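Local coordinates for protein 3-dehydroquinate dehydratase (Geobacillus kaustophilus, PDB 2YR1) that probably catalyses the cis-dehydration of 3-dehydroquinate to 3-dehydroshikimate, the third step of the chorismate pathway, by way of a Schiff base with the substrate, at residues S145-D150 with I172-V177; C21-V26 with V226-G231; A108-G113 with R133-C138; I115-Y120 with S139-V144. One frame throughout, in Å; residues are numbered along the deposited sequence.

Contact 1 (S145-D150 with I172-V177); sequences SRHYFD and IAKVAV
Two neighbouring parallel strands of the TIM barrel meet here, the ends of the beta-alpha-beta unit 141-148, 155-167, 172-177; their short axes diverge by just 3°. Ser-145 lies beside Lys-174, CB to CB 3.6 Å, and its OG takes the crowded position between backbone N and carbonyl carbon, where it meets both Asp-119 and His-147. Arg-146 supplies the backbone grip: its N gives a weak, bent bond to Lys-174 O, whereas its O accepts Ala-176 N at 2.9 Å in the carbonyl plane. His-147 shares the face of Ser-145, Lys-174 and Ala-176. Its NE2 donates to Ser-145 OG (3.2 Å, 26° out of the ring plane), and its CE1 edge receives Lys-174 NZ in plane at 3.0 Å. These are the predicted proton donor/acceptor and Schiff-base lysine; the extended lysine chain delivers NZ to the imidazole, and nearby Arg-86 would tend to lower the amine's pKa. An alanine in place of His-147 would probably leave Lys-174 NZ less well positioned and Ser-145 OG without its imidazole donor, removing the predicted proton donor/acceptor. Tyr-148 turns to the opposite face, with its N bonded to Ala-176 O (2.8 Å, 164° at the hydrogen). Its OH reaches Asp-161 of helix 155-167 and sits 3.1 Å above the centre of the Arg-146 guanidinium, while ring atom CD2 touches Val-177 CG1 at 3.8 Å.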
loop_
_atom_site.group_PDB
_atom_site.type_symbol
_atom_site.label_atom_id
_atom_site.label_comp_id
_atom_site.label_asym_id
_atom_site.label_seq_id
_atom_site.Cartn_x
_atom_site.Cartn_y
_atom_site.Cartn_z
ATOM N N SER A 145 -6.139 5.666 22.673
ATOM C CA SER A 145 -6.750 5.624 21.365
ATOM C C SER A 145 -7.980 6.465 21.113
ATOM O O SER A 145 -8.581 7.044 22.024
ATOM C CB SER A 145 -7.064 4.166 21.026
ATOM O OG SER A 145 -7.941 3.589 21.979
ATOM N N ARG A 146 -8.342 6.495 19.838
ATOM C CA ARG A 146 -9.484 7.220 19.323
ATOM C C ARG A 146 -9.928 6.430 18.104
ATOM O O ARG A 146 -9.094 6.081 17.267
ATOM C CB ARG A 146 -9.071 8.610 18.861
ATOM C CG ARG A 146 -10.236 9.546 18.610
ATOM C CD ARG A 146 -10.842 10.008 19.941
ATOM N NE ARG A 146 -11.355 11.377 19.872
ATOM C CZ ARG A 146 -12.479 11.722 19.255
ATOM N NH1 ARG A 146 -13.214 10.794 18.660
ATOM N NH2 ARG A 146 -12.855 12.997 19.219
ATOM N N HIS A 147 -11.228 6.157 18.009
ATOM C CA HIS A 147 -11.779 5.428 16.877
ATOM C C HIS A 147 -12.934 6.219 16.233
ATOM O O HIS A 147 -13.872 6.648 16.917
ATOM C CB HIS A 147 -12.263 4.046 17.335
ATOM C CG HIS A 147 -11.251 3.291 18.151
ATOM N ND1 HIS A 147 -10.470 2.280 17.632
ATOM C CD2 HIS A 147 -10.869 3.428 19.444
ATOM C CE1 HIS A 147 -9.652 1.829 18.566
ATOM N NE2 HIS A 147 -9.873 2.509 19.675
ATOM N N TYR A 148 -12.853 6.419 14.920
ATOM C CA TYR A 148 -13.889 7.130 14.170
ATOM C C TYR A 148 -14.601 6.134 13.254
ATOM O O TYR A 148 -14.106 5.828 12.183
ATOM C CB TYR A 148 -13.257 8.230 13.321
ATOM C CG TYR A 148 -12.661 9.332 14.153
ATOM C CD1 TYR A 148 -13.480 10.238 14.824
ATOM C CD2 TYR A 148 -11.280 9.444 14.314
ATOM C CE1 TYR A 148 -12.939 11.229 15.638
ATOM C CE2 TYR A 148 -10.727 10.436 15.129
ATOM C CZ TYR A 148 -11.566 11.321 15.784
ATOM O OH TYR A 148 -11.033 12.295 16.579
ATOM N N PHE A 149 -15.760 5.635 13.674
ATOM C CA PHE A 149 -16.487 4.644 12.874
ATOM C C PHE A 149 -17.420 5.202 11.811
ATOM O O PHE A 149 -17.830 4.472 10.907
ATOM C CB PHE A 149 -17.277 3.706 13.789
ATOM C CG PHE A 149 -16.502 2.492 14.237
ATOM C CD1 PHE A 149 -16.697 1.260 13.618
ATOM C CD2 PHE A 149 -15.555 2.591 15.253
ATOM C CE1 PHE A 149 -15.959 0.141 13.999
ATOM C CE2 PHE A 149 -14.806 1.476 15.647
ATOM C CZ PHE A 149 -15.006 0.251 15.021
ATOM N N ASP A 150 -17.742 6.490 11.892
ATOM C CA ASP A 150 -18.666 7.073 10.937
ATOM C C ASP A 150 -18.037 7.829 9.771
ATOM O O ASP A 150 -18.743 8.322 8.889
ATOM C CB ASP A 150 -19.661 7.991 11.672
ATOM C CG ASP A 150 -20.458 7.250 12.730
ATOM O OD1 ASP A 150 -20.819 6.086 12.483
ATOM O OD2 ASP A 150 -20.731 7.818 13.808
ATOM N N ILE A 172 1.827 4.666 23.662
ATOM C CA ILE A 172 1.515 4.400 22.264
ATOM C C ILE A 172 0.233 5.155 21.953
ATOM O O ILE A 172 -0.706 5.123 22.738
ATOM C CB ILE A 172 1.260 2.891 22.012
ATOM C CG1 ILE A 172 2.521 2.095 22.342
ATOM C CG2 ILE A 172 0.797 2.672 20.578
ATOM C CD1 ILE A 172 2.421 0.612 22.040
ATOM N N ALA A 173 0.210 5.843 20.813
ATOM C CA ALA A 173 -0.958 6.608 20.391
ATOM C C ALA A 173 -1.682 5.833 19.301
ATOM O O ALA A 173 -1.047 5.356 18.355
ATOM C CB ALA A 173 -0.524 7.959 19.854
ATOM N N LYS A 174 -3.000 5.690 19.420
ATOM C CA LYS A 174 -3.731 4.948 18.398
ATOM C C LYS A 174 -4.940 5.686 17.823
ATOM O O LYS A 174 -5.732 6.268 18.567
ATOM C CB LYS A 174 -4.167 3.586 18.957
ATOM C CG LYS A 174 -5.073 2.775 18.020
ATOM C CD LYS A 174 -5.549 1.465 18.654
ATOM C CE LYS A 174 -6.596 0.810 17.770
ATOM N NZ LYS A 174 -7.461 -0.160 18.485
ATOM N N VAL A 175 -5.059 5.704 16.494
ATOM C CA VAL A 175 -6.224 6.318 15.846
ATOM C C VAL A 175 -6.734 5.430 14.704
ATOM O O VAL A 175 -5.954 4.974 13.862
ATOM C CB VAL A 175 -5.941 7.730 15.233
ATOM C CG1 VAL A 175 -5.579 8.747 16.328
ATOM C CG2 VAL A 175 -4.831 7.642 14.224
ATOM N N ALA A 176 -8.038 5.168 14.679
ATOM C CA ALA A 176 -8.602 4.377 13.582
ATOM C C ALA A 176 -9.735 5.181 12.921
ATOM O O ALA A 176 -10.469 5.902 13.597
ATOM C CB ALA A 176 -9.112 3.012 14.101
ATOM N N VAL A 177 -9.867 5.082 11.604
ATOM C CA VAL A 177 -10.912 5.798 10.903
ATOM C C VAL A 177 -11.647 4.901 9.916
ATOM O O VAL A 177 -11.160 3.822 9.561
ATOM C CB VAL A 177 -10.363 7.032 10.123
ATOM C CG1 VAL A 177 -9.748 8.044 11.092
ATOM C CG2 VAL A 177 -9.317 6.582 9.077
#

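Contact 2 (C21-V26 with V226-G231)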
loop_
_atom_site.group_PDB
_atom_site.type_symbol
_atom_site.label_atom_id
_atom_site.label_comp_id
_atom_site.label_asym_id
_atom_site.label_seq_id
_atom_site.Cartn_x
_atom_site.Cartn_y
_atom_site.Cartn_z
ATOM N N CYS A 21 4.589 -5.098 14.000
ATOM C CA CYS A 21 4.003 -6.118 14.880
ATOM C C CYS A 21 2.573 -6.430 14.490
ATOM O O CYS A 21 1.818 -5.537 14.107
ATOM C CB CYS A 21 4.025 -5.664 16.336
ATOM S SG CYS A 21 5.671 -5.558 16.976
ATOM N N ILE A 22 2.213 -7.706 14.568
ATOM C CA ILE A 22 0.865 -8.131 14.243
ATOM C C ILE A 22 0.107 -8.428 15.532
ATOM O O ILE A 22 0.528 -9.279 16.331
ATOM C CB ILE A 22 0.855 -9.423 13.393
ATOM C CG1 ILE A 22 1.609 -9.207 12.082
ATOM C CG2 ILE A 22 -0.567 -9.824 13.123
ATOM C CD1 ILE A 22 1.707 -10.442 11.197
ATOM N N CYS A 23 -1.004 -7.730 15.733
ATOM C CA CYS A 23 -1.845 -7.957 16.908
ATOM C C CYS A 23 -3.136 -8.698 16.502
ATOM O O CYS A 23 -3.794 -8.320 15.531
ATOM C CB CYS A 23 -2.229 -6.623 17.560
ATOM S SG CYS A 23 -3.278 -6.846 19.038
ATOM N N ALA A 24 -3.504 -9.740 17.251
ATOM C CA ALA A 24 -4.717 -10.496 16.934
ATOM C C ALA A 24 -5.719 -10.409 18.088
ATOM O O ALA A 24 -5.374 -10.667 19.235
ATOM C CB ALA A 24 -4.356 -11.957 16.642
ATOM N N PRO A 25 -6.980 -10.063 17.791
ATOM C CA PRO A 25 -7.976 -9.959 18.852
ATOM C C PRO A 25 -8.602 -11.287 19.258
ATOM O O PRO A 25 -8.708 -12.207 18.466
ATOM C CB PRO A 25 -9.015 -9.048 18.235
ATOM C CG PRO A 25 -9.057 -9.588 16.830
ATOM C CD PRO A 25 -7.572 -9.679 16.498
ATOM N N VAL A 26 -9.007 -11.364 20.513
ATOM C CA VAL A 26 -9.689 -12.534 21.030
ATOM C C VAL A 26 -10.983 -11.932 21.537
ATOM O O VAL A 26 -10.964 -11.056 22.406
ATOM C CB VAL A 26 -8.958 -13.177 22.222
ATOM C CG1 VAL A 26 -9.840 -14.252 22.838
ATOM C CG2 VAL A 26 -7.651 -13.782 21.776
ATOM N N VAL A 226 1.898 -1.165 14.642
ATOM C CA VAL A 226 1.124 -2.368 14.885
ATOM C C VAL A 226 -0.014 -2.487 13.882
ATOM O O VAL A 226 -0.613 -1.483 13.532
ATOM C CB VAL A 226 0.471 -2.328 16.268
ATOM C CG1 VAL A 226 -0.304 -3.615 16.499
ATOM C CG2 VAL A 226 1.511 -2.103 17.337
ATOM N N THR A 227 -0.288 -3.697 13.405
ATOM C CA THR A 227 -1.414 -3.902 12.483
ATOM C C THR A 227 -2.259 -5.032 13.091
ATOM O O THR A 227 -1.713 -6.004 13.620
ATOM C CB THR A 227 -0.957 -4.294 11.046
ATOM O OG1 THR A 227 -2.105 -4.406 10.188
ATOM C CG2 THR A 227 -0.233 -5.647 11.054
ATOM N N PHE A 228 -3.582 -4.879 13.051
ATOM C CA PHE A 228 -4.481 -5.878 13.602
ATOM C C PHE A 228 -4.972 -6.854 12.527
ATOM O O PHE A 228 -5.531 -6.437 11.506
ATOM C CB PHE A 228 -5.681 -5.210 14.281
ATOM C CG PHE A 228 -5.342 -4.475 15.566
ATOM C CD1 PHE A 228 -6.300 -4.340 16.564
ATOM C CD2 PHE A 228 -4.085 -3.914 15.772
ATOM C CE1 PHE A 228 -6.009 -3.661 17.752
ATOM C CE2 PHE A 228 -3.782 -3.228 16.959
ATOM C CZ PHE A 228 -4.745 -3.105 17.946
ATOM N N ALA A 229 -4.764 -8.149 12.769
ATOM C CA ALA A 229 -5.176 -9.191 11.817
ATOM C C ALA A 229 -6.080 -10.220 12.487
ATOM O O ALA A 229 -6.194 -10.254 13.722
ATOM C CB ALA A 229 -3.957 -9.877 11.256
ATOM N N VAL A 230 -6.719 -11.066 11.689
ATOM C CA VAL A 230 -7.596 -12.084 12.260
ATOM C C VAL A 230 -6.822 -13.347 12.609
ATOM O O VAL A 230 -6.147 -13.932 11.758
ATOM C CB VAL A 230 -8.733 -12.472 11.298
ATOM C CG1 VAL A 230 -9.577 -13.617 11.916
ATOM C CG2 VAL A 230 -9.604 -11.266 11.011
ATOM N N GLY A 231 -6.915 -13.755 13.869
ATOM C CA GLY A 231 -6.247 -14.967 14.316
ATOM C C GLY A 231 -7.311 -16.047 14.477
ATOM O O GLY A 231 -7.027 -17.248 14.382
HETATM O O HOH W 1 -8.370 -13.108 15.946
#
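Strands 21-26 and 226-228, the first and last of the eight-stranded barrel, pair in parallel here and so close the cylinder. Three backbone hydrogen bonds define the register: Thr-227 N to Cys-21 O (2.9 Å), Cys-23 N to Thr-227 O (2.8 Å) and Ala-229 N to Cys-23 O (2.9 Å). The first runs nearly along the C=O axis; the other two lie in the carbonyl plane. The next rung would need an N-H at Pro-25, which has none; instead its ring CD presses on Ala-229 O at 3.2 Å. A water then continues the link, donating to Pro-25 O and accepting from Gly-231 N. Among side chains the sulfur-aromatic contact stands out: with SG anti to the backbone N (chi1 -180°), Cys-23 lays its sulfur over the Phe-228 ring, 4.2 Å from the centroid and 12° off the normal, and its CB packs over the same face. Cys-23 CB also meets Val-226 CG1 at 3.7 Å. On the opposite face Ile-22 CG2 touches Ala-229 CB at 3.9 Å. An alanine in place of Phe-228 would remove the ring face and probably loosen the packing around Cys-23 and Glu-50, a predicted substrate-binding residue. Outside the pair, strand 48-52 flanks 21-26 with backbone bonds from Leu-48 and Glu-50, while helix 242-256 covers Ile-22 and Ala-229 through Val-245.

Contact 3 (A108-G113 with R133-C138); sequences AICRSG and RMTEEC
The flat groups stay at the margin of this contact, and neither a face nor an edge of one is met across it. The guanidinium of Arg-111, carried on a chain bent at chi3, forms a salt bridge through NH1 with Glu-107 of its own helix; the carboxylate of Glu-137 is the nearest opposite charge on the other segment, but OE1 stands 5.8 Å from Arg-111 NH1, too far for a direct pair. The joining is done instead by sulfur and aliphatic carbon. Cys-138, just past the end of helix 127-137, directs its CB and thiol to the last turns of helix 99-112. Its CB rests on Cys-110 O at 3.4 Å, and its SG, anti to the carbonyl carbon, lies between two residues: 3.6 Å from Cys-110 CB and 3.3 Å from Arg-111 CG. The two cysteines are not a disulfide, since Cys-110 SG is 5.0 Å from Cys-138 SG. The Cys-110 thiol turns instead to the methyl of Thr-135, SG to CG2 4.1 Å. Under this apolar cover Met-134 O, 4.3 Å from Cys-110 CB, is buried and finds no polar partner in the model. On the first segment Gly-113, with phi at 74°, leaves the helix. In the barrel the pair forms part of the outer helical layer: Met-134 packs on Arg-103 and Ile-106 of helix 99-112, Ile-109 faces Ala-69 of helix 62-75, and Thr-135 rests on Val-140 at the approach to strand 141-148.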
loop_
_atom_site.group_PDB
_atom_site.type_symbol
_atom_site.label_atom_id
_atom_site.label_comp_id
_atom_site.label_asym_id
_atom_site.label_seq_id
_atom_site.Cartn_x
_atom_site.Cartn_y
_atom_site.Cartn_z
ATOM N N ALA A 108 -7.563 -3.442 38.915
ATOM C CA ALA A 108 -7.542 -4.801 39.426
ATOM C C ALA A 108 -6.853 -5.717 38.431
ATOM O O ALA A 108 -6.084 -6.589 38.818
ATOM C CB ALA A 108 -8.954 -5.280 39.678
ATOM N N ILE A 109 -7.124 -5.520 37.145
ATOM C CA ILE A 109 -6.507 -6.366 36.129
ATOM C C ILE A 109 -5.026 -6.034 35.984
ATOM O O ILE A 109 -4.212 -6.924 35.770
ATOM C CB ILE A 109 -7.234 -6.232 34.748
ATOM C CG1 ILE A 109 -6.632 -7.209 33.744
ATOM C CG2 ILE A 109 -7.056 -4.846 34.176
ATOM C CD1 ILE A 109 -6.717 -8.652 34.176
ATOM N N CYS A 110 -4.677 -4.754 36.117
ATOM C CA CYS A 110 -3.282 -4.321 36.022
ATOM C C CYS A 110 -2.426 -4.951 37.126
ATOM O O CYS A 110 -1.343 -5.473 36.868
ATOM C CB CYS A 110 -3.165 -2.794 36.149
ATOM S SG CYS A 110 -3.768 -1.807 34.760
ATOM N N ARG A 111 -2.914 -4.889 38.361
ATOM C CA ARG A 111 -2.169 -5.422 39.496
ATOM C C ARG A 111 -2.095 -6.935 39.511
ATOM O O ARG A 111 -1.212 -7.519 40.145
ATOM C CB ARG A 111 -2.754 -4.888 40.804
ATOM C CG ARG A 111 -2.440 -3.413 41.015
ATOM C CD ARG A 111 -3.184 -2.806 42.190
ATOM N NE ARG A 111 -4.614 -3.070 42.075
ATOM C CZ ARG A 111 -5.557 -2.448 42.775
ATOM N NH1 ARG A 111 -5.232 -1.504 43.650
ATOM N NH2 ARG A 111 -6.828 -2.791 42.609
ATOM N N SER A 112 -3.009 -7.569 38.785
ATOM C CA SER A 112 -3.029 -9.019 38.690
ATOM C C SER A 112 -1.770 -9.438 37.951
ATOM O O SER A 112 -1.270 -10.544 38.129
ATOM C CB SER A 112 -4.256 -9.474 37.901
ATOM O OG SER A 112 -5.426 -8.825 38.372
ATOM N N GLY A 113 -1.254 -8.540 37.117
ATOM C CA GLY A 113 -0.049 -8.854 36.366
ATOM C C GLY A 113 -0.270 -9.828 35.221
ATOM O O GLY A 113 0.686 -10.415 34.710
ATOM N N ARG A 133 -1.594 6.605 36.012
ATOM C CA ARG A 133 -0.809 6.159 37.148
ATOM C C ARG A 133 -1.118 4.727 37.519
ATOM O O ARG A 133 -0.249 3.973 37.940
ATOM C CB ARG A 133 -0.987 7.130 38.320
ATOM C CG ARG A 133 -0.250 8.456 38.044
ATOM C CD ARG A 133 0.993 8.180 37.154
ATOM N NE ARG A 133 1.675 9.374 36.659
ATOM C CZ ARG A 133 2.432 9.391 35.560
ATOM N NH1 ARG A 133 2.593 8.282 34.849
ATOM N NH2 ARG A 133 3.028 10.512 35.175
ATOM N N MET A 134 -2.362 4.345 37.299
ATOM C CA MET A 134 -2.809 3.003 37.576
ATOM C C MET A 134 -1.936 2.033 36.781
ATOM O O MET A 134 -1.517 0.992 37.287
ATOM C CB MET A 134 -4.267 2.906 37.144
ATOM C CG MET A 134 -4.975 1.628 37.464
ATOM S SD MET A 134 -6.500 1.628 36.496
ATOM C CE MET A 134 -7.456 2.913 37.340
ATOM N N THR A 135 -1.640 2.396 35.535
ATOM C CA THR A 135 -0.838 1.536 34.670
ATOM C C THR A 135 0.649 1.579 34.975
ATOM O O THR A 135 1.319 0.545 34.983
ATOM C CB THR A 135 -1.048 1.883 33.180
ATOM O OG1 THR A 135 -0.806 3.280 32.972
ATOM C CG2 THR A 135 -2.484 1.551 32.756
ATOM N N GLU A 136 1.169 2.767 35.246
ATOM C CA GLU A 136 2.589 2.870 35.531
ATOM C C GLU A 136 3.010 2.060 36.762
ATOM O O GLU A 136 4.070 1.440 36.764
ATOM C CB GLU A 136 2.993 4.336 35.675
ATOM C CG GLU A 136 4.492 4.537 35.591
ATOM C CD GLU A 136 4.870 5.805 34.843
ATOM O OE1 GLU A 136 4.494 6.905 35.304
ATOM O OE2 GLU A 136 5.540 5.701 33.789
ATOM N N GLU A 137 2.170 2.038 37.791
ATOM C CA GLU A 137 2.475 1.282 39.001
ATOM C C GLU A 137 2.739 -0.194 38.718
ATOM O O GLU A 137 3.650 -0.798 39.289
ATOM C CB GLU A 137 1.319 1.337 39.990
ATOM C CG GLU A 137 0.851 2.701 40.399
ATOM C CD GLU A 137 0.000 2.612 41.642
ATOM O OE1 GLU A 137 -0.877 1.720 41.691
ATOM O OE2 GLU A 137 0.211 3.420 42.568
ATOM N N CYS A 138 1.928 -0.775 37.841
ATOM C CA CYS A 138 2.056 -2.190 37.525
ATOM C C CYS A 138 2.948 -2.486 36.337
ATOM O O CYS A 138 2.961 -3.615 35.831
ATOM C CB CYS A 138 0.670 -2.783 37.296
ATOM S SG CYS A 138 -0.521 -2.241 38.549
#

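Contact 4 (I115-Y120 with S139-V144); sequences IDLVDY and SVWLVV
Strands 117-120 and 141-144 run parallel with their short axes 25° apart, joined by four backbone hydrogen bonds: Trp-141 N to Asp-116 O, Val-118 N to Trp-141 O, Val-143 N to Val-118 O (2.9 Å, 173° at the hydrogen) and Tyr-120 N to Val-143 O. This is a regular neighbouring-strand pair of the TIM barrel, bridged by helix 127-137, whose Schellman ending at Ser-139 leads into the second strand. On the face of Leu-117 and Asp-119, Leu-117 CD1 presses on Trp-141 CB at 3.5 Å. The indole lies obliquely to that methyl and offers its CD1 edge, near the ring plane, to Asp-116 O at 3.4 Å; Ile-8 and Val-10 of strand 8-10 pack against it. On the other face, turned to the helices, Val-118 CG2 meets Val-140 CG1 at 3.5 Å, tighter than usual van der Waals contact. There Leu-142, with CG anti to the backbone N, swings CD1 across to Val-118 O (3.6 Å) and to Tyr-120 CB (4.2 Å), in a core completed by Val-131 and Ile-106. The two carboxylates are held from outside the pair. Asp-116 forms salt bridges with Arg-73 and Arg-11. Asp-119, its CG anti to the backbone N and its OD2 4.2 Å from Val-143 CG1, bonds through OD1 to Ser-145 OG. Arg-86 and Lys-174 form only long, weak ion pairs with Asp-119 OD2, yet their charges would favour an ionised Asp-119 beside the predicted Schiff-base lysine, whereas nearby Glu-121 would work against it.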
loop_
_atom_site.group_PDB
_atom_site.type_symbol
_atom_site.label_atom_id
_atom_site.label_comp_id
_atom_site.label_asym_id
_atom_site.label_seq_id
_atom_site.Cartn_x
_atom_site.Cartn_y
_atom_site.Cartn_z
ATOM N N ILE A 115 -1.782 -8.931 32.308
ATOM C CA ILE A 115 -1.710 -8.180 31.055
ATOM C C ILE A 115 -0.418 -7.350 30.962
ATOM O O ILE A 115 0.289 -7.175 31.965
ATOM C CB ILE A 115 -2.940 -7.270 30.909
ATOM C CG1 ILE A 115 -2.894 -6.155 31.951
ATOM C CG2 ILE A 115 -4.213 -8.089 31.099
ATOM C CD1 ILE A 115 -4.034 -5.163 31.840
ATOM N N ASP A 116 -0.121 -6.837 29.763
ATOM C CA ASP A 116 1.102 -6.061 29.503
ATOM C C ASP A 116 0.812 -4.651 28.986
ATOM O O ASP A 116 1.579 -3.706 29.222
ATOM C CB ASP A 116 1.960 -6.800 28.478
ATOM C CG ASP A 116 2.204 -8.251 28.862
ATOM O OD1 ASP A 116 2.952 -8.500 29.834
ATOM O OD2 ASP A 116 1.648 -9.149 28.197
ATOM N N LEU A 117 -0.292 -4.527 28.260
ATOM C CA LEU A 117 -0.712 -3.252 27.715
ATOM C C LEU A 117 -2.172 -3.063 28.073
ATOM O O LEU A 117 -2.918 -4.034 28.255
ATOM C CB LEU A 117 -0.625 -3.226 26.182
ATOM C CG LEU A 117 0.530 -3.562 25.215
ATOM C CD1 LEU A 117 1.431 -2.373 25.002
ATOM C CD2 LEU A 117 1.267 -4.773 25.681
ATOM N N VAL A 118 -2.577 -1.805 28.138
ATOM C CA VAL A 118 -3.958 -1.440 28.402
ATOM C C VAL A 118 -4.337 -0.329 27.419
ATOM O O VAL A 118 -3.600 0.644 27.273
ATOM C CB VAL A 118 -4.154 -0.898 29.847
ATOM C CG1 VAL A 118 -5.525 -0.336 29.989
ATOM C CG2 VAL A 118 -3.964 -2.004 30.867
ATOM N N ASP A 119 -5.475 -0.489 26.742
ATOM C CA ASP A 119 -5.976 0.500 25.797
ATOM C C ASP A 119 -7.025 1.370 26.504
ATOM O O ASP A 119 -7.973 0.856 27.099
ATOM C CB ASP A 119 -6.617 -0.188 24.578
ATOM C CG ASP A 119 -7.189 0.812 23.566
ATOM O OD1 ASP A 119 -7.826 1.795 23.992
ATOM O OD2 ASP A 119 -7.017 0.614 22.344
ATOM N N TYR A 120 -6.850 2.686 26.451
ATOM C CA TYR A 120 -7.806 3.592 27.078
ATOM C C TYR A 120 -8.107 4.735 26.117
ATOM O O TYR A 120 -7.220 5.201 25.396
ATOM C CB TYR A 120 -7.246 4.134 28.392
ATOM C CG TYR A 120 -8.315 4.505 29.379
ATOM C CD1 TYR A 120 -9.204 3.542 29.854
ATOM C CD2 TYR A 120 -8.434 5.811 29.857
ATOM C CE1 TYR A 120 -10.178 3.862 30.778
ATOM C CE2 TYR A 120 -9.411 6.143 30.789
ATOM C CZ TYR A 120 -10.281 5.159 31.245
ATOM O OH TYR A 120 -11.258 5.465 32.171
ATOM N N SER A 139 3.714 -1.482 35.912
ATOM C CA SER A 139 4.610 -1.638 34.771
ATOM C C SER A 139 3.796 -2.070 33.549
ATOM O O SER A 139 4.190 -2.955 32.803
ATOM C CB SER A 139 5.692 -2.681 35.073
ATOM O OG SER A 139 6.398 -2.363 36.268
ATOM N N VAL A 140 2.648 -1.443 33.362
ATOM C CA VAL A 140 1.790 -1.748 32.223
ATOM C C VAL A 140 1.852 -0.596 31.223
ATOM O O VAL A 140 1.750 0.562 31.598
ATOM C CB VAL A 140 0.317 -1.930 32.649
ATOM C CG1 VAL A 140 -0.524 -2.265 31.441
ATOM C CG2 VAL A 140 0.198 -3.034 33.702
ATOM N N TRP A 141 2.023 -0.927 29.953
ATOM C CA TRP A 141 2.088 0.087 28.910
ATOM C C TRP A 141 0.718 0.671 28.644
ATOM O O TRP A 141 -0.293 -0.016 28.751
ATOM C CB TRP A 141 2.654 -0.507 27.634
ATOM C CG TRP A 141 4.045 -1.015 27.819
ATOM C CD1 TRP A 141 4.427 -2.302 28.052
ATOM C CD2 TRP A 141 5.248 -0.242 27.758
ATOM N NE1 TRP A 141 5.794 -2.382 28.127
ATOM C CE2 TRP A 141 6.324 -1.130 27.949
ATOM C CE3 TRP A 141 5.519 1.119 27.557
ATOM C CZ2 TRP A 141 7.658 -0.705 27.943
ATOM C CZ3 TRP A 141 6.845 1.544 27.552
ATOM C CH2 TRP A 141 7.899 0.629 27.743
ATOM N N LEU A 142 0.686 1.953 28.305
ATOM C CA LEU A 142 -0.571 2.614 28.050
ATOM C C LEU A 142 -0.736 3.033 26.604
ATOM O O LEU A 142 0.064 3.805 26.068
ATOM C CB LEU A 142 -0.731 3.844 28.946
ATOM C CG LEU A 142 -2.057 4.589 28.741
ATOM C CD1 LEU A 142 -3.185 3.671 29.157
ATOM C CD2 LEU A 142 -2.085 5.877 29.551
ATOM N N VAL A 143 -1.786 2.500 25.987
ATOM C CA VAL A 143 -2.139 2.829 24.621
ATOM C C VAL A 143 -3.320 3.799 24.735
ATOM O O VAL A 143 -4.330 3.470 25.358
ATOM C CB VAL A 143 -2.605 1.556 23.834
ATOM C CG1 VAL A 143 -3.082 1.941 22.437
ATOM C CG2 VAL A 143 -1.475 0.553 23.747
ATOM N N VAL A 144 -3.204 4.998 24.182
ATOM C CA VAL A 144 -4.322 5.916 24.219
ATOM C C VAL A 144 -4.863 6.004 22.815
ATOM O O VAL A 144 -4.151 6.396 21.877
ATOM C CB VAL A 144 -3.941 7.291 24.715
ATOM C CG1 VAL A 144 -5.189 8.209 24.696
ATOM C CG2 VAL A 144 -3.392 7.166 26.149
#

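How the contacts relate
From the N terminus, strand 21-26 opens contact 2, which closes only at 226-231 after some 200 residues; the other three contacts nest within that loop. Next come 108-113 and 115-120, whose partners 133-138 and 139-144 follow in the same order, so contacts 3 and 4 cross, tying helices 99-112 and 127-137 to the strands they flank; the two meet through Cys-110 SG and Val-118 CG2. Contact 1 starts at 145, straight after contact 4 closes, and extends the same strand to its next neighbour. A probable hydrogen bond from Lys-174 N to Val-144 O joins contacts 1 and 4, and Lys-174 NZ touches Phe-228 CE1 of contact 2 inside the barrel, with strand 203-207 between their strands.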